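Local coordinates for protein nucleoside-diphosphate-sugar epimerase (Pseudomonas aeruginosa, PDB 2X4G) that probably acts as an NAD-dependent nucleoside-diphosphate-sugar epimerase or related oxidoreductase, its exact substrate and reaction remaining uncertain, at residues A102-N107 and A161-Q165. Numbering follows the deposited sequence.
Sequences ALGQTN and ALDEQ
Leu103 and Leu162 mark the nearest backbone approach, 6.6 Å between their CA atoms, where segments 102-107 and 161-165 run in the same general direction, their axes 10.4 Å apart and inclined by 29° (signed crossing angle -29°). Their parent helices, 98-116 and 154-171, are neighbours on the parallel-stranded Rossmann-type fold of the NAD-dependent epimerase/dehydratase family; strand 121-124 lies between them in sequence and pairs in parallel with both 80-83 and 176-185, as expected for alternating beta-alpha units. Leu162 makes most of the apolar contacts. Its CD2 methyl meets Thr106 CG2 at 3.8 Å and Leu103 CD2 at 4.1 Å, while its CD1 reaches the CB of Ala102. Separately, Leu103 lays CD2 against the CB of Ala161 and alongside the Gln165 chain, the two side chains passing in opposite directions. With CG anti to the backbone N (chi1 -177°) and the chain extended beyond it, Gln165 spans the gap and delivers its amide to the other helix. There Thr106 OG1 is modelled 2.5 Å from Gln165 OE1, implausibly short for a hydrogen bond, and its exact geometry is doubtful. On the far side of helix 154-171, Asp163 forms salt bridges with Arg167 and Arg238. The amide planes of Gln165 and Asn107 lie only 7° apart, yet the link between them is weak: Gln165 NE2 stands 3.1 Å from Asn107 OD1, with an N-H...O angle of 129°.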
ATOM      1  N   ALA A 102      13.236   8.701 -11.387  1.00 66.59           N
ATOM      2  CA  ALA A 102      14.461   8.878 -10.606  1.00 64.76           C
ATOM      3  C   ALA A 102      15.587   9.219 -11.580  1.00 64.52           C
ATOM      4  O   ALA A 102      16.305  10.219 -11.408  1.00 63.45           O
ATOM      5  CB  ALA A 102      14.787   7.614  -9.816  1.00 64.05           C
ATOM      6  N   LEU A 103      15.698   8.399 -12.625  1.00 65.16           N
ATOM      7  CA  LEU A 103      16.652   8.628 -13.699  1.00 65.35           C
ATOM      8  C   LEU A 103      16.372   9.926 -14.438  1.00 65.74           C
ATOM      9  O   LEU A 103      17.297  10.574 -14.911  1.00 65.90           O
ATOM     10  CB  LEU A 103      16.647   7.459 -14.682  1.00 66.53           C
ATOM     11  CG  LEU A 103      17.120   6.111 -14.132  1.00 66.10           C
ATOM     12  CD1 LEU A 103      17.017   5.063 -15.224  1.00 67.29           C
ATOM     13  CD2 LEU A 103      18.550   6.188 -13.593  1.00 63.94           C
ATOM     14  N   GLY A 104      15.101  10.308 -14.520  1.00 66.32           N
ATOM     15  CA  GLY A 104      14.704  11.534 -15.197  1.00 67.03           C
ATOM     16  C   GLY A 104      15.165  12.812 -14.516  1.00 66.04           C
ATOM     17  O   GLY A 104      15.335  13.846 -15.170  1.00 66.73           O
ATOM     18  N   GLN A 105      15.347  12.756 -13.205  1.00 64.76           N
ATOM     19  CA  GLN A 105      15.850  13.902 -12.460  1.00 63.87           C
ATOM     20  C   GLN A 105      17.361  13.999 -12.594  1.00 62.41           C
ATOM     21  O   GLN A 105      17.892  15.103 -12.784  1.00 63.09           O
ATOM     22  CB  GLN A 105      15.474  13.810 -10.974  1.00 63.51           C
ATOM     23  CG  GLN A 105      13.970  14.068 -10.669  1.00 66.48           C
ATOM     24  CD  GLN A 105      13.614  13.924  -9.164  1.00 67.91           C
ATOM     25  OE1 GLN A 105      14.449  14.189  -8.266  1.00 67.59           O
ATOM     26  NE2 GLN A 105      12.366  13.512  -8.894  1.00 67.42           N
ATOM     27  N   THR A 106      18.064  12.871 -12.493  1.00 60.36           N
ATOM     28  CA  THR A 106      19.521  12.916 -12.514  1.00 58.61           C
ATOM     29  C   THR A 106      20.081  13.169 -13.898  1.00 58.48           C
ATOM     30  O   THR A 106      21.131  13.785 -14.039  1.00 58.17           O
ATOM     31  CB  THR A 106      20.171  11.622 -12.001  1.00 58.26           C
ATOM     32  OG1 THR A 106      19.583  10.504 -12.671  1.00 58.94           O
ATOM     33  CG2 THR A 106      20.011  11.478 -10.488  1.00 56.93           C
ATOM     34  N   ASN A 107      19.406  12.687 -14.930  1.00 58.49           N
ATOM     35  CA  ASN A 107      20.031  12.709 -16.242  1.00 58.66           C
ATOM     36  C   ASN A 107      20.399  14.121 -16.709  1.00 58.07           C
ATOM     37  O   ASN A 107      21.511  14.331 -17.202  1.00 58.70           O
ATOM     38  CB  ASN A 107      19.205  11.972 -17.289  1.00 59.66           C
ATOM     39  CG  ASN A 107      20.075  11.178 -18.231  1.00 61.29           C
ATOM     40  OD1 ASN A 107      20.975  10.439 -17.792  1.00 61.54           O
ATOM     41  ND2 ASN A 107      19.843  11.333 -19.533  1.00 62.54           N
ATOM     42  N   ALA A 161      19.728   1.287 -10.150  1.00 49.33           N
ATOM     43  CA  ALA A 161      19.824   2.048 -11.402  1.00 49.73           C
ATOM     44  C   ALA A 161      20.657   3.325 -11.241  1.00 48.44           C
ATOM     45  O   ALA A 161      21.592   3.563 -11.993  1.00 48.30           O
ATOM     46  CB  ALA A 161      18.440   2.388 -11.918  1.00 50.17           C
ATOM     47  N   LEU A 162      20.306   4.139 -10.250  1.00 47.59           N
ATOM     48  CA  LEU A 162      21.027   5.381  -9.979  1.00 46.48           C
ATOM     49  C   LEU A 162      22.512   5.113  -9.740  1.00 46.55           C
ATOM     50  O   LEU A 162      23.378   5.898 -10.147  1.00 46.00           O
ATOM     51  CB  LEU A 162      20.406   6.089  -8.779  1.00 45.14           C
ATOM     52  CG  LEU A 162      18.970   6.631  -8.979  1.00 45.14           C
ATOM     53  CD1 LEU A 162      18.229   6.960  -7.655  1.00 39.88           C
ATOM     54  CD2 LEU A 162      18.990   7.857  -9.920  1.00 44.63           C
ATOM     55  N   ASP A 163      22.809   3.991  -9.094  1.00 47.14           N
ATOM     56  CA  ASP A 163      24.198   3.580  -8.916  1.00 47.88           C
ATOM     57  C   ASP A 163      24.868   3.251 -10.260  1.00 49.62           C
ATOM     58  O   ASP A 163      25.945   3.763 -10.559  1.00 49.78           O
ATOM     59  CB  ASP A 163      24.294   2.385  -7.972  1.00 47.87           C
ATOM     60  CG  ASP A 163      25.706   2.165  -7.463  1.00 48.06           C
ATOM     61  OD1 ASP A 163      26.427   1.308  -8.031  1.00 48.74           O
ATOM     62  OD2 ASP A 163      26.096   2.857  -6.495  1.00 46.58           O
ATOM     63  N   GLU A 164      24.229   2.398 -11.056  1.00 51.32           N
ATOM     64  CA  GLU A 164      24.697   2.095 -12.409  1.00 53.46           C
ATOM     65  C   GLU A 164      24.886   3.319 -13.273  1.00 53.27           C
ATOM     66  O   GLU A 164      25.848   3.395 -14.029  1.00 53.80           O
ATOM     67  CB  GLU A 164      23.725   1.162 -13.129  1.00 55.34           C
ATOM     68  CG  GLU A 164      24.075  -0.322 -12.990  1.00 59.19           C
ATOM     69  CD  GLU A 164      25.302  -0.744 -13.797  1.00 63.56           C
ATOM     70  OE1 GLU A 164      25.853  -1.827 -13.480  1.00 66.55           O
ATOM     71  OE2 GLU A 164      25.715  -0.009 -14.730  1.00 65.99           O
ATOM     72  N   GLN A 165      23.945   4.250 -13.180  1.00 53.14           N
ATOM     73  CA  GLN A 165      23.978   5.490 -13.951  1.00 53.57           C
ATOM     74  C   GLN A 165      25.215   6.310 -13.640  1.00 53.33           C
ATOM     75  O   GLN A 165      25.894   6.787 -14.554  1.00 54.01           O
ATOM     76  CB  GLN A 165      22.744   6.330 -13.651  1.00 53.05           C
ATOM     77  CG  GLN A 165      22.632   7.615 -14.463  1.00 53.39           C
ATOM     78  CD  GLN A 165      21.439   8.463 -14.053  1.00 53.13           C
ATOM     79  OE1 GLN A 165      21.146   8.589 -12.855  1.00 51.54           O
ATOM     80  NE2 GLN A 165      20.746   9.054 -15.041  1.00 52.22           N
TER